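Local coordinates for protein glucosamine kinase (PDB 6HWJ) that catalyses the magnesium- and ATP-dependent phosphorylation of D-glucosamine to D-glucosamine 6-phosphate, and acts more weakly on glucose, at residues A15-P19 and W58-L62; P30-D36 and G48-D54; V109-R113 and V124-C129; R236-T242 and A290-D296. All coordinates share one frame. Numbering follows the deposited sequence.

Contact 1: A15-P19 and W58-L62; sequences ALVLP and WTVPL
This is a buried apolar contact between a short 3-10 turn and one face of a beta strand in the N-terminal part of the chain. Residues 15-17 are the 3-10 turn, which Leu-18 N closes by a hydrogen bond to Ala-15 O at 3.0 Å. Residues 58-62 are extended and belong to strand 57-65. The two backbones are nearest at Val-17 and Val-60, with CA atoms 5.8 Å apart, and no direct hydrogen bond joins them. Val-17 is central. Its CA-CB bond points at the strand, and the m rotamer sets CG2 over the face of the Trp-58 indole. Trp-58, with chi1 m and chi2 79°, lays its ring against Val-17. This CH-pi contact puts Val-17 CG2 3.7 Å from the centroid of the five-membered ring. Val-17 CG1 also packs on Val-60 CG2 at 4.0 Å. Leu-18 CD2 reaches Trp-58 CH2 at 4.1 Å. At the other end Leu-16, with chi1 t and chi2 p, brings CD2 to 3.8 Å from Leu-62 CD2. Water 1 lies between the backbones, 2.8 Å from Val-17 O and 2.7 Å from Thr-59 O. Trp-58 NE1 is hydrogen-bonded to Ser-52 OG. This is plain core packing of a 3-10 turn on an antiparallel sheet. The turn follows helix 5-11 and covers the sheet here. Val-17 and Val-60 both touch Val-50 on strand 45-51, while Val-60 and Leu-62 also meet strand 69-72.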
loop_
_atom_site.group_PDB
_atom_site.type_symbol
_atom_site.label_atom_id
_atom_site.label_comp_id
_atom_site.label_asym_id
_atom_site.label_seq_id
_atom_site.Cartn_x
_atom_site.Cartn_y
_atom_site.Cartn_z
ATOM N N ALA A 15 27.435 -6.366 -8.686
ATOM C CA ALA A 15 26.334 -5.610 -9.285
ATOM C C ALA A 15 25.205 -6.503 -9.781
ATOM O O ALA A 15 24.149 -5.989 -10.171
ATOM C CB ALA A 15 26.864 -4.763 -10.458
ATOM N N LEU A 16 25.407 -7.828 -9.776
ATOM C CA LEU A 16 24.356 -8.760 -10.147
ATOM C C LEU A 16 23.042 -8.448 -9.440
ATOM O O LEU A 16 21.969 -8.575 -10.034
ATOM C CB LEU A 16 24.811 -10.179 -9.812
ATOM C CG LEU A 16 23.870 -11.342 -10.135
ATOM C CD1 LEU A 16 23.772 -11.548 -11.641
ATOM C CD2 LEU A 16 24.367 -12.600 -9.450
ATOM N N VAL A 17 23.100 -8.036 -8.165
ATOM C CA VAL A 17 21.866 -7.887 -7.395
ATOM C C VAL A 17 21.090 -6.618 -7.732
ATOM O O VAL A 17 19.972 -6.439 -7.222
ATOM C CB VAL A 17 22.133 -7.892 -5.870
ATOM C CG1 VAL A 17 22.910 -9.142 -5.439
ATOM C CG2 VAL A 17 22.881 -6.642 -5.461
ATOM N N LEU A 18 21.631 -5.726 -8.609
ATOM C CA LEU A 18 21.000 -4.416 -8.828
ATOM C C LEU A 18 20.125 -4.412 -10.079
ATOM O O LEU A 18 20.607 -4.769 -11.175
ATOM C CB LEU A 18 22.074 -3.337 -8.957
ATOM C CG LEU A 18 22.901 -3.067 -7.702
ATOM C CD1 LEU A 18 24.004 -2.051 -7.990
ATOM C CD2 LEU A 18 22.032 -2.580 -6.564
ATOM N N PRO A 19 18.861 -3.982 -9.984
ATOM C CA PRO A 19 18.037 -3.894 -11.201
ATOM C C PRO A 19 18.615 -2.970 -12.260
ATOM O O PRO A 19 18.598 -3.309 -13.455
ATOM C CB PRO A 19 16.690 -3.369 -10.678
ATOM C CG PRO A 19 16.679 -3.707 -9.244
ATOM C CD PRO A 19 18.098 -3.605 -8.783
ATOM N N TRP A 58 18.911 -9.844 -1.069
ATOM C CA TRP A 58 18.321 -9.392 -2.313
ATOM C C TRP A 58 17.560 -10.520 -3.000
ATOM O O TRP A 58 18.005 -11.667 -2.995
ATOM C CB TRP A 58 19.410 -8.894 -3.295
ATOM C CG TRP A 58 20.378 -7.908 -2.710
ATOM C CD1 TRP A 58 21.459 -8.186 -1.905
ATOM C CD2 TRP A 58 20.368 -6.496 -2.898
ATOM N NE1 TRP A 58 22.118 -7.024 -1.594
ATOM C CE2 TRP A 58 21.463 -5.971 -2.183
ATOM C CE3 TRP A 58 19.526 -5.616 -3.591
ATOM C CZ2 TRP A 58 21.741 -4.601 -2.135
ATOM C CZ3 TRP A 58 19.818 -4.255 -3.554
ATOM C CH2 TRP A 58 20.906 -3.766 -2.833
ATOM N N THR A 59 16.436 -10.183 -3.613
ATOM C CA THR A 59 15.765 -11.070 -4.562
ATOM C C THR A 59 16.350 -10.784 -5.930
ATOM O O THR A 59 16.324 -9.637 -6.381
ATOM C CB THR A 59 14.256 -10.851 -4.596
ATOM O OG1 THR A 59 13.717 -11.044 -3.290
ATOM C CG2 THR A 59 13.572 -11.820 -5.586
ATOM N N VAL A 60 16.856 -11.819 -6.593
ATOM C CA VAL A 60 17.485 -11.611 -7.891
ATOM C C VAL A 60 16.910 -12.587 -8.904
ATOM O O VAL A 60 17.116 -13.802 -8.757
ATOM C CB VAL A 60 19.013 -11.773 -7.806
ATOM C CG1 VAL A 60 19.625 -11.331 -9.128
ATOM C CG2 VAL A 60 19.587 -10.964 -6.639
ATOM N N PRO A 61 16.201 -12.116 -9.940
ATOM C CA PRO A 61 15.880 -13.005 -11.054
ATOM C C PRO A 61 17.136 -13.261 -11.857
ATOM O O PRO A 61 17.826 -12.324 -12.265
ATOM C CB PRO A 61 14.827 -12.218 -11.857
ATOM C CG PRO A 61 15.203 -10.785 -11.620
ATOM C CD PRO A 61 15.766 -10.727 -10.199
ATOM N N LEU A 62 17.446 -14.533 -12.071
ATOM C CA LEU A 62 18.713 -14.923 -12.649
ATOM C C LEU A 62 18.515 -15.671 -13.959
ATOM O O LEU A 62 17.547 -16.424 -14.142
ATOM C CB LEU A 62 19.512 -15.812 -11.682
ATOM C CG LEU A 62 19.977 -15.109 -10.412
ATOM C CD1 LEU A 62 20.295 -16.167 -9.359
ATOM C CD2 LEU A 62 21.191 -14.228 -10.671
HETATM O O HOH W 1 17.692 -7.925 -7.978
#

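Contact 2: P30-D36 and G48-D54; sequences PGPLRLD and GVVRSAD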
loop_
_atom_site.group_PDB
_atom_site.type_symbol
_atom_site.label_atom_id
_atom_site.label_comp_id
_atom_site.label_asym_id
_atom_site.label_seq_id
_atom_site.Cartn_x
_atom_site.Cartn_y
_atom_site.Cartn_z
ATOM N N PRO A 30 29.289 -4.510 -2.111
ATOM C CA PRO A 30 30.492 -5.220 -1.671
ATOM C C PRO A 30 30.354 -6.717 -1.887
ATOM O O PRO A 30 29.312 -7.323 -1.611
ATOM C CB PRO A 30 30.590 -4.870 -0.179
ATOM C CG PRO A 30 29.178 -4.623 0.234
ATOM C CD PRO A 30 28.447 -4.072 -0.981
ATOM N N GLY A 31 31.422 -7.306 -2.407
ATOM C CA GLY A 31 31.465 -8.723 -2.673
ATOM C C GLY A 31 32.378 -9.434 -1.702
ATOM O O GLY A 31 33.021 -8.812 -0.845
ATOM N N PRO A 32 32.470 -10.762 -1.827
ATOM C CA PRO A 32 31.756 -11.533 -2.852
ATOM C C PRO A 32 30.314 -11.789 -2.458
ATOM O O PRO A 32 29.984 -11.681 -1.275
ATOM C CB PRO A 32 32.548 -12.838 -2.918
ATOM C CG PRO A 32 33.028 -13.029 -1.504
ATOM C CD PRO A 32 33.272 -11.632 -0.943
ATOM N N LEU A 33 29.468 -12.102 -3.443
ATOM C CA LEU A 33 28.095 -12.476 -3.189
ATOM C C LEU A 33 28.013 -13.920 -2.693
ATOM O O LEU A 33 28.888 -14.739 -2.952
ATOM C CB LEU A 33 27.258 -12.343 -4.462
ATOM C CG LEU A 33 27.235 -11.004 -5.201
ATOM C CD1 LEU A 33 26.293 -11.108 -6.416
ATOM C CD2 LEU A 33 26.776 -9.879 -4.279
ATOM N N ARG A 34 26.934 -14.219 -1.981
ATOM C CA ARG A 34 26.657 -15.575 -1.527
ATOM C C ARG A 34 25.199 -15.908 -1.810
ATOM O O ARG A 34 24.299 -15.132 -1.473
ATOM C CB ARG A 34 26.949 -15.737 -0.029
ATOM C CG ARG A 34 26.918 -17.185 0.446
ATOM C CD ARG A 34 27.151 -17.293 1.947
ATOM N NE ARG A 34 26.027 -16.754 2.708
ATOM C CZ ARG A 34 26.005 -16.634 4.031
ATOM N NH1 ARG A 34 24.933 -16.135 4.634
ATOM N NH2 ARG A 34 27.052 -17.012 4.753
ATOM N N LEU A 35 24.967 -17.064 -2.407
ATOM C CA LEU A 35 23.624 -17.520 -2.716
ATOM C C LEU A 35 23.051 -18.241 -1.497
ATOM O O LEU A 35 23.581 -19.270 -1.072
ATOM C CB LEU A 35 23.642 -18.429 -3.937
ATOM C CG LEU A 35 22.306 -18.922 -4.480
ATOM C CD1 LEU A 35 21.411 -17.737 -4.865
ATOM C CD2 LEU A 35 22.543 -19.828 -5.691
ATOM N N ASP A 36 21.978 -17.689 -0.932
ATOM C CA ASP A 36 21.337 -18.283 0.238
ATOM C C ASP A 36 20.243 -19.274 -0.136
ATOM O O ASP A 36 19.991 -20.231 0.611
ATOM C CB ASP A 36 20.737 -17.192 1.127
ATOM C CG ASP A 36 21.777 -16.500 1.995
ATOM O OD1 ASP A 36 22.922 -16.996 2.088
ATOM O OD2 ASP A 36 21.445 -15.455 2.585
ATOM N N GLY A 48 16.960 -16.166 -7.218
ATOM C CA GLY A 48 17.959 -16.293 -6.187
ATOM C C GLY A 48 17.646 -15.340 -5.047
ATOM O O GLY A 48 17.133 -14.243 -5.270
ATOM N N VAL A 49 17.927 -15.789 -3.833
ATOM C CA VAL A 49 18.027 -14.941 -2.656
ATOM C C VAL A 49 19.511 -14.812 -2.362
ATOM O O VAL A 49 20.169 -15.795 -2.000
ATOM C CB VAL A 49 17.260 -15.531 -1.468
ATOM C CG1 VAL A 49 17.486 -14.683 -0.232
ATOM C CG2 VAL A 49 15.770 -15.636 -1.804
ATOM N N VAL A 50 20.055 -13.619 -2.579
ATOM C CA VAL A 50 21.491 -13.396 -2.599
ATOM C C VAL A 50 21.846 -12.431 -1.482
ATOM O O VAL A 50 21.121 -11.465 -1.217
ATOM C CB VAL A 50 21.971 -12.871 -3.963
ATOM C CG1 VAL A 50 23.472 -12.680 -3.991
ATOM C CG2 VAL A 50 21.526 -13.836 -5.067
ATOM N N ARG A 51 22.958 -12.710 -0.828
ATOM C CA ARG A 51 23.510 -11.847 0.213
ATOM C C ARG A 51 24.778 -11.192 -0.308
ATOM O O ARG A 51 25.691 -11.881 -0.785
ATOM C CB ARG A 51 23.781 -12.667 1.471
ATOM C CG ARG A 51 23.999 -11.878 2.724
ATOM C CD ARG A 51 24.278 -12.821 3.899
ATOM N NE ARG A 51 23.165 -13.742 4.140
ATOM C CZ ARG A 51 22.302 -13.641 5.153
ATOM N NH1 ARG A 51 22.408 -12.659 6.043
ATOM N NH2 ARG A 51 21.332 -14.534 5.278
ATOM N N SER A 52 24.829 -9.864 -0.239
ATOM C CA SER A 52 26.084 -9.178 -0.477
ATOM C C SER A 52 26.948 -9.219 0.801
ATOM O O SER A 52 26.492 -9.598 1.886
ATOM C CB SER A 52 25.822 -7.744 -0.939
ATOM O OG SER A 52 24.757 -7.144 -0.227
ATOM N N ALA A 53 28.215 -8.849 0.656
ATOM C CA ALA A 53 29.176 -9.007 1.745
ATOM C C ALA A 53 28.857 -8.136 2.949
ATOM O O ALA A 53 29.431 -8.351 4.024
ATOM C CB ALA A 53 30.600 -8.701 1.243
ATOM N N ASP A 54 27.963 -7.161 2.801
ATOM C CA ASP A 54 27.515 -6.334 3.911
ATOM C C ASP A 54 26.276 -6.908 4.592
ATOM O O ASP A 54 25.605 -6.191 5.335
ATOM C CB ASP A 54 27.224 -4.914 3.420
ATOM C CG ASP A 54 26.167 -4.886 2.316
ATOM O OD1 ASP A 54 25.702 -5.978 1.913
ATOM O OD2 ASP A 54 25.806 -3.782 1.855
#
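Strands 34-42 and 45-51 form a beta hairpin, and this contact joins the start of the first strand to the end of the second. Arg-51 buries the most surface. It forms an antiparallel hydrogen-bonded pair with Arg-34: Arg-51 N to Arg-34 O is 2.8 Å and Arg-34 N to Arg-51 O is 2.9 Å. Both side chains lie on the same face of the sheet. Their like charges come close, with Arg-34 NH1 3.0 Å from Arg-51 NE; these are two donors and do not bond. Asp-36 bridges the two in a salt-bridge network. Its OD1 takes Arg-34 NE at 3.2 Å, and its OD2 faces the edge of the Arg-51 guanidinium. Asp-36 N also donates to Val-49 O at 2.8 Å. The next pair, Leu-35 with Val-50, is non-hydrogen-bonded. Its side chains point to the other face, where Leu-35 CD1 meets Val-50 CG2 at 3.9 Å and helix 5-11 packs on both residues. Pro-30 buries as much surface as Asp-36. It lies before the strand, where Ala-53 N bonds Pro-30 O at 2.9 Å and Pro-30 CG rests 3.7 Å from Asp-54 CG. The peptide between Gly-31 and Pro-32 is cis. On the Arg-51 side, Asp-36 OD2 accepts from both NH2 at 2.8 Å and NE at 2.9 Å.

Contact 3: V109-R113 and V124-C129; sequences VTGER and VIVGEC
Val-109 starts the first segment in a loop, and its CA-CB bond points toward the second. Its CG2 packs on Val-126 CG1 at 3.9 Å and its CG1 on Cys-129 SG at 3.8 Å. The Thr-110 CA-CB bond points away, but its O receives a CA-H...O contact from Gly-127 CA at 3.2 Å. Gly-111 has phi 94° and psi 125°, angles that call for glycine. Gly-111 O accepts from Gly-127 N at 2.9 Å. Gly-127 also has positive phi (59°), and a CB there would clash with Val-109. Glu-112 starts the strand and forms a non-hydrogen-bonded pair with Val-126, CA atoms 4.7 Å apart. This is the hairpin of strands 112-115 and 123-126, edging a six-stranded antiparallel sheet. Glu-112 CB meets Val-124 CG1 at 3.9 Å; its carboxylate bonds Glu-81 N. Arg-113 pairs with Ile-125: Arg-113 N to Ile-125 O is 2.8 Å, and Ile-125 N to Arg-113 O is 2.7 Å. The Arg-113 side chain (t, t, p) lays its guanidinium face on Ile-125 CD1. Its edge forms a two-pronged salt bridge to Glu-128: NE to OE2 2.9 Å, NH1 to OE1 2.8 Å. NH1 also hydrogen-bonds weakly to the OH of Tyr-187, a probable ATP-binding residue.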
loop_
_atom_site.group_PDB
_atom_site.type_symbol
_atom_site.label_atom_id
_atom_site.label_comp_id
_atom_site.label_asym_id
_atom_site.label_seq_id
_atom_site.Cartn_x
_atom_site.Cartn_y
_atom_site.Cartn_z
ATOM N N VAL A 109 1.248 -17.718 -19.754
ATOM C CA VAL A 109 1.358 -16.748 -20.850
ATOM C C VAL A 109 2.819 -16.379 -21.083
ATOM O O VAL A 109 3.692 -16.552 -20.213
ATOM C CB VAL A 109 0.508 -15.493 -20.573
ATOM C CG1 VAL A 109 -0.976 -15.864 -20.502
ATOM C CG2 VAL A 109 0.962 -14.791 -19.292
ATOM N N THR A 110 3.086 -15.847 -22.276
ATOM C CA THR A 110 4.446 -15.633 -22.754
ATOM C C THR A 110 4.576 -14.231 -23.324
ATOM O O THR A 110 3.589 -13.588 -23.665
ATOM C CB THR A 110 4.836 -16.654 -23.844
ATOM O OG1 THR A 110 3.861 -16.619 -24.887
ATOM C CG2 THR A 110 4.894 -18.063 -23.274
ATOM N N GLY A 111 5.811 -13.779 -23.446
ATOM C CA GLY A 111 6.096 -12.445 -23.950
ATOM C C GLY A 111 6.254 -11.455 -22.811
ATOM O O GLY A 111 5.366 -11.331 -21.967
ATOM N N GLU A 112 7.372 -10.753 -22.766
ATOM C CA GLU A 112 7.676 -9.876 -21.652
ATOM C C GLU A 112 7.868 -8.448 -22.123
ATOM O O GLU A 112 8.432 -8.207 -23.198
ATOM C CB GLU A 112 8.947 -10.336 -20.916
ATOM C CG GLU A 112 8.802 -11.669 -20.224
ATOM C CD GLU A 112 10.073 -12.109 -19.525
ATOM O OE1 GLU A 112 11.121 -11.436 -19.702
ATOM O OE2 GLU A 112 10.028 -13.128 -18.814
ATOM N N ARG A 113 7.414 -7.506 -21.305
ATOM C CA ARG A 113 7.606 -6.085 -21.573
ATOM C C ARG A 113 7.804 -5.371 -20.246
ATOM O O ARG A 113 6.958 -5.473 -19.352
ATOM C CB ARG A 113 6.403 -5.521 -22.339
ATOM C CG ARG A 113 6.456 -4.024 -22.570
ATOM C CD ARG A 113 5.371 -3.572 -23.555
ATOM N NE ARG A 113 4.014 -3.779 -23.060
ATOM C CZ ARG A 113 3.356 -2.919 -22.282
ATOM N NH1 ARG A 113 2.110 -3.181 -21.902
ATOM N NH2 ARG A 113 3.936 -1.797 -21.880
ATOM N N VAL A 124 7.339 -6.387 -14.630
ATOM C CA VAL A 124 7.419 -6.940 -15.973
ATOM C C VAL A 124 6.025 -7.405 -16.380
ATOM O O VAL A 124 5.414 -8.236 -15.685
ATOM C CB VAL A 124 8.405 -8.118 -16.041
ATOM C CG1 VAL A 124 8.487 -8.655 -17.479
ATOM C CG2 VAL A 124 9.783 -7.670 -15.567
ATOM N N ILE A 125 5.533 -6.889 -17.495
ATOM C CA ILE A 125 4.247 -7.318 -18.043
ATOM C C ILE A 125 4.461 -8.584 -18.866
ATOM O O ILE A 125 5.344 -8.639 -19.732
ATOM C CB ILE A 125 3.614 -6.204 -18.895
ATOM C CG1 ILE A 125 3.421 -4.941 -18.071
ATOM C CG2 ILE A 125 2.289 -6.677 -19.461
ATOM C CD1 ILE A 125 2.973 -3.734 -18.883
ATOM N N VAL A 126 3.680 -9.615 -18.581
ATOM C CA VAL A 126 3.803 -10.888 -19.286
ATOM C C VAL A 126 2.493 -11.186 -19.994
ATOM O O VAL A 126 1.404 -11.008 -19.427
ATOM C CB VAL A 126 4.189 -12.031 -18.317
ATOM C CG1 VAL A 126 4.584 -13.281 -19.100
ATOM C CG2 VAL A 126 5.340 -11.605 -17.446
ATOM N N GLY A 127 2.604 -11.624 -21.251
ATOM C CA GLY A 127 1.426 -11.911 -22.061
ATOM C C GLY A 127 0.485 -10.747 -22.256
ATOM O O GLY A 127 -0.676 -10.954 -22.641
ATOM N N GLU A 128 0.950 -9.521 -22.004
ATOM C CA GLU A 128 0.095 -8.333 -22.019
ATOM C C GLU A 128 -1.167 -8.520 -21.182
ATOM O O GLU A 128 -2.182 -7.865 -21.415
ATOM C CB GLU A 128 -0.268 -7.939 -23.457
ATOM C CG GLU A 128 0.970 -7.553 -24.281
ATOM C CD GLU A 128 1.754 -6.415 -23.651
ATOM O OE1 GLU A 128 1.127 -5.491 -23.094
ATOM O OE2 GLU A 128 3.004 -6.440 -23.715
ATOM N N CYS A 129 -1.105 -9.412 -20.179
ATOM C CA CYS A 129 -2.261 -9.622 -19.318
ATOM C C CYS A 129 -1.904 -9.917 -17.874
ATOM O O CYS A 129 -2.818 -10.048 -17.067
ATOM C CB CYS A 129 -3.134 -10.761 -19.888
ATOM S SG CYS A 129 -2.305 -12.353 -20.011
HETATM O O HOH W 2 3.721 -8.534 -22.213
#

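Contact 4: R236-T242 and A290-D296; sequences RGRTPAT and AGTPLID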
loop_
_atom_site.group_PDB
_atom_site.type_symbol
_atom_site.label_atom_id
_atom_site.label_comp_id
_atom_site.label_asym_id
_atom_site.label_seq_id
_atom_site.Cartn_x
_atom_site.Cartn_y
_atom_site.Cartn_z
ATOM N N ARG A 236 -7.926 -13.926 9.194
ATOM C CA ARG A 236 -6.647 -14.386 9.717
ATOM C C ARG A 236 -6.531 -14.177 11.222
ATOM O O ARG A 236 -5.552 -14.630 11.828
ATOM C CB ARG A 236 -5.492 -13.673 9.016
ATOM C CG ARG A 236 -5.291 -14.108 7.562
ATOM C CD ARG A 236 -3.885 -13.796 7.054
ATOM N NE ARG A 236 -2.855 -14.540 7.777
ATOM C CZ ARG A 236 -2.102 -14.038 8.757
ATOM N NH1 ARG A 236 -2.245 -12.778 9.148
ATOM N NH2 ARG A 236 -1.199 -14.807 9.349
ATOM N N GLY A 237 -7.491 -13.505 11.833
ATOM C CA GLY A 237 -7.522 -13.320 13.266
ATOM C C GLY A 237 -7.382 -11.860 13.644
ATOM O O GLY A 237 -7.268 -10.972 12.801
ATOM N N ARG A 238 -7.386 -11.628 14.951
ATOM C CA ARG A 238 -7.292 -10.273 15.479
ATOM C C ARG A 238 -6.473 -10.319 16.755
ATOM O O ARG A 238 -6.307 -11.379 17.365
ATOM C CB ARG A 238 -8.676 -9.687 15.747
ATOM C CG ARG A 238 -9.432 -10.452 16.829
ATOM C CD ARG A 238 -10.871 -9.986 16.936
ATOM N NE ARG A 238 -11.564 -10.090 15.653
ATOM C CZ ARG A 238 -12.836 -9.767 15.463
ATOM N NH1 ARG A 238 -13.565 -9.323 16.474
ATOM N NH2 ARG A 238 -13.381 -9.896 14.260
ATOM N N THR A 239 -5.979 -9.149 17.157
ATOM C CA THR A 239 -5.162 -9.010 18.368
ATOM C C THR A 239 -5.670 -7.808 19.152
ATOM O O THR A 239 -5.714 -6.693 18.598
ATOM C CB THR A 239 -3.686 -8.842 18.017
ATOM O OG1 THR A 239 -3.237 -9.943 17.211
ATOM C CG2 THR A 239 -2.852 -8.756 19.275
ATOM N N PRO A 240 -6.026 -7.954 20.428
ATOM C CA PRO A 240 -6.428 -6.775 21.217
ATOM C C PRO A 240 -5.250 -5.835 21.432
ATOM O O PRO A 240 -4.160 -6.259 21.829
ATOM C CB PRO A 240 -6.915 -7.371 22.545
ATOM C CG PRO A 240 -7.141 -8.828 22.281
ATOM C CD PRO A 240 -6.160 -9.209 21.195
ATOM N N ALA A 241 -5.468 -4.552 21.145
ATOM C CA ALA A 241 -4.487 -3.537 21.492
ATOM C C ALA A 241 -4.253 -3.528 22.998
ATOM O O ALA A 241 -5.183 -3.686 23.787
ATOM C CB ALA A 241 -4.956 -2.165 21.026
ATOM N N THR A 242 -2.997 -3.350 23.393
ATOM C CA THR A 242 -2.636 -3.296 24.796
ATOM C C THR A 242 -2.625 -1.852 25.279
ATOM O O THR A 242 -2.658 -0.907 24.490
ATOM C CB THR A 242 -1.267 -3.937 25.024
ATOM O OG1 THR A 242 -0.285 -3.228 24.257
ATOM C CG2 THR A 242 -1.278 -5.398 24.588
ATOM N N ALA A 290 -7.810 0.713 25.176
ATOM C CA ALA A 290 -7.129 -0.566 25.293
ATOM C C ALA A 290 -8.125 -1.699 25.083
ATOM O O ALA A 290 -9.252 -1.654 25.572
ATOM C CB ALA A 290 -6.462 -0.698 26.658
ATOM N N GLY A 291 -7.706 -2.717 24.337
ATOM C CA GLY A 291 -8.567 -3.819 23.981
ATOM C C GLY A 291 -9.207 -3.702 22.608
ATOM O O GLY A 291 -9.809 -4.670 22.144
ATOM N N THR A 292 -9.106 -2.553 21.954
ATOM C CA THR A 292 -9.712 -2.398 20.637
ATOM C C THR A 292 -9.045 -3.361 19.658
ATOM O O THR A 292 -7.834 -3.598 19.750
ATOM C CB THR A 292 -9.579 -0.949 20.158
ATOM O OG1 THR A 292 -10.429 -0.739 19.027
ATOM C CG2 THR A 292 -8.145 -0.622 19.776
ATOM N N PRO A 293 -9.800 -3.955 18.734
ATOM C CA PRO A 293 -9.243 -5.044 17.913
ATOM C C PRO A 293 -8.299 -4.538 16.836
ATOM O O PRO A 293 -8.615 -3.595 16.103
ATOM C CB PRO A 293 -10.488 -5.704 17.299
ATOM C CG PRO A 293 -11.493 -4.596 17.238
ATOM C CD PRO A 293 -11.240 -3.747 18.477
ATOM N N LEU A 294 -7.140 -5.182 16.737
ATOM C CA LEU A 294 -6.207 -4.961 15.628
ATOM C C LEU A 294 -6.268 -6.151 14.673
ATOM O O LEU A 294 -6.302 -7.311 15.119
ATOM C CB LEU A 294 -4.780 -4.781 16.131
ATOM C CG LEU A 294 -4.607 -3.842 17.344
ATOM C CD1 LEU A 294 -3.154 -3.858 17.834
ATOM C CD2 LEU A 294 -5.054 -2.449 16.963
ATOM N N ILE A 295 -6.273 -5.858 13.372
ATOM C CA ILE A 295 -6.325 -6.868 12.318
ATOM C C ILE A 295 -5.263 -6.541 11.269
ATOM O O ILE A 295 -4.660 -5.471 11.277
ATOM C CB ILE A 295 -7.714 -6.956 11.641
ATOM C CG1 ILE A 295 -8.097 -5.624 11.009
ATOM C CG2 ILE A 295 -8.791 -7.397 12.656
ATOM C CD1 ILE A 295 -9.241 -5.726 10.011
ATOM N N ASP A 296 -5.037 -7.486 10.364
ATOM C CA ASP A 296 -4.300 -7.183 9.135
ATOM C C ASP A 296 -5.064 -6.108 8.360
ATOM O O ASP A 296 -6.254 -6.280 8.063
ATOM C CB ASP A 296 -4.158 -8.449 8.275
ATOM C CG ASP A 296 -3.305 -9.529 8.937
ATOM O OD1 ASP A 296 -2.729 -9.304 10.024
ATOM O OD2 ASP A 296 -3.232 -10.635 8.374
HETATM O O HOH W 3 -6.217 -10.110 10.528
#
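The salt bridge from Arg-236 NH1 to Asp-296 OD2 is very short at 2.5 Å, though Arg-236 is poorly ordered. Asp-296 OD1 has a second partner, Arg-332. Nearby, water 3 donates to Gly-237 O at 2.6 Å and accepts from Asp-296 N at 2.9 Å. Four backbone bonds then join the segments as a small antiparallel pair. Thr-239 N to Leu-294 O and Leu-294 N to Thr-239 O are both 2.8 Å. Ala-241 N bonds Thr-292 O at 2.9 Å, and Gly-291 N bonds Ala-241 O at 2.8 Å. Pro-240 and Pro-293 form the non-hydrogen-bonded pair. Ala-241 buries the most surface: its CB lies 4.0 Å from Leu-294 CD1 and 3.8 Å from Thr-292 CG2. Strand 293-295 is the middle of a three-stranded sheet, between 239-240 and 333-334. Thr-242 is the N-cap of helix 243-263, whose Trp-249 touches Thr-292 and Leu-294.

Contacts 1 and 2 form one unit, with centres 10 Å apart. Strands 45-51 and 57-65 are neighbours in one sheet, where Trp-58 N lies 2.7 Å from Val-50 O. Leu-16 CB also packs on Leu-33 CD1 at 3.8 Å. Contact 3 belongs to another sheet, about 20 Å from contact 1 between centres. It is the one nearest the nucleotide site: the Arg-113 side chain is about 3 Å from that of Tyr-187, an inferred ATP-binding residue. Contact 4 lies on the opposite side of the chain's centre from contact 3, about 40 Å between centres. It is away from the annotated sites, though the Leu-294 side chain is about 4 Å from a bound buffer molecule.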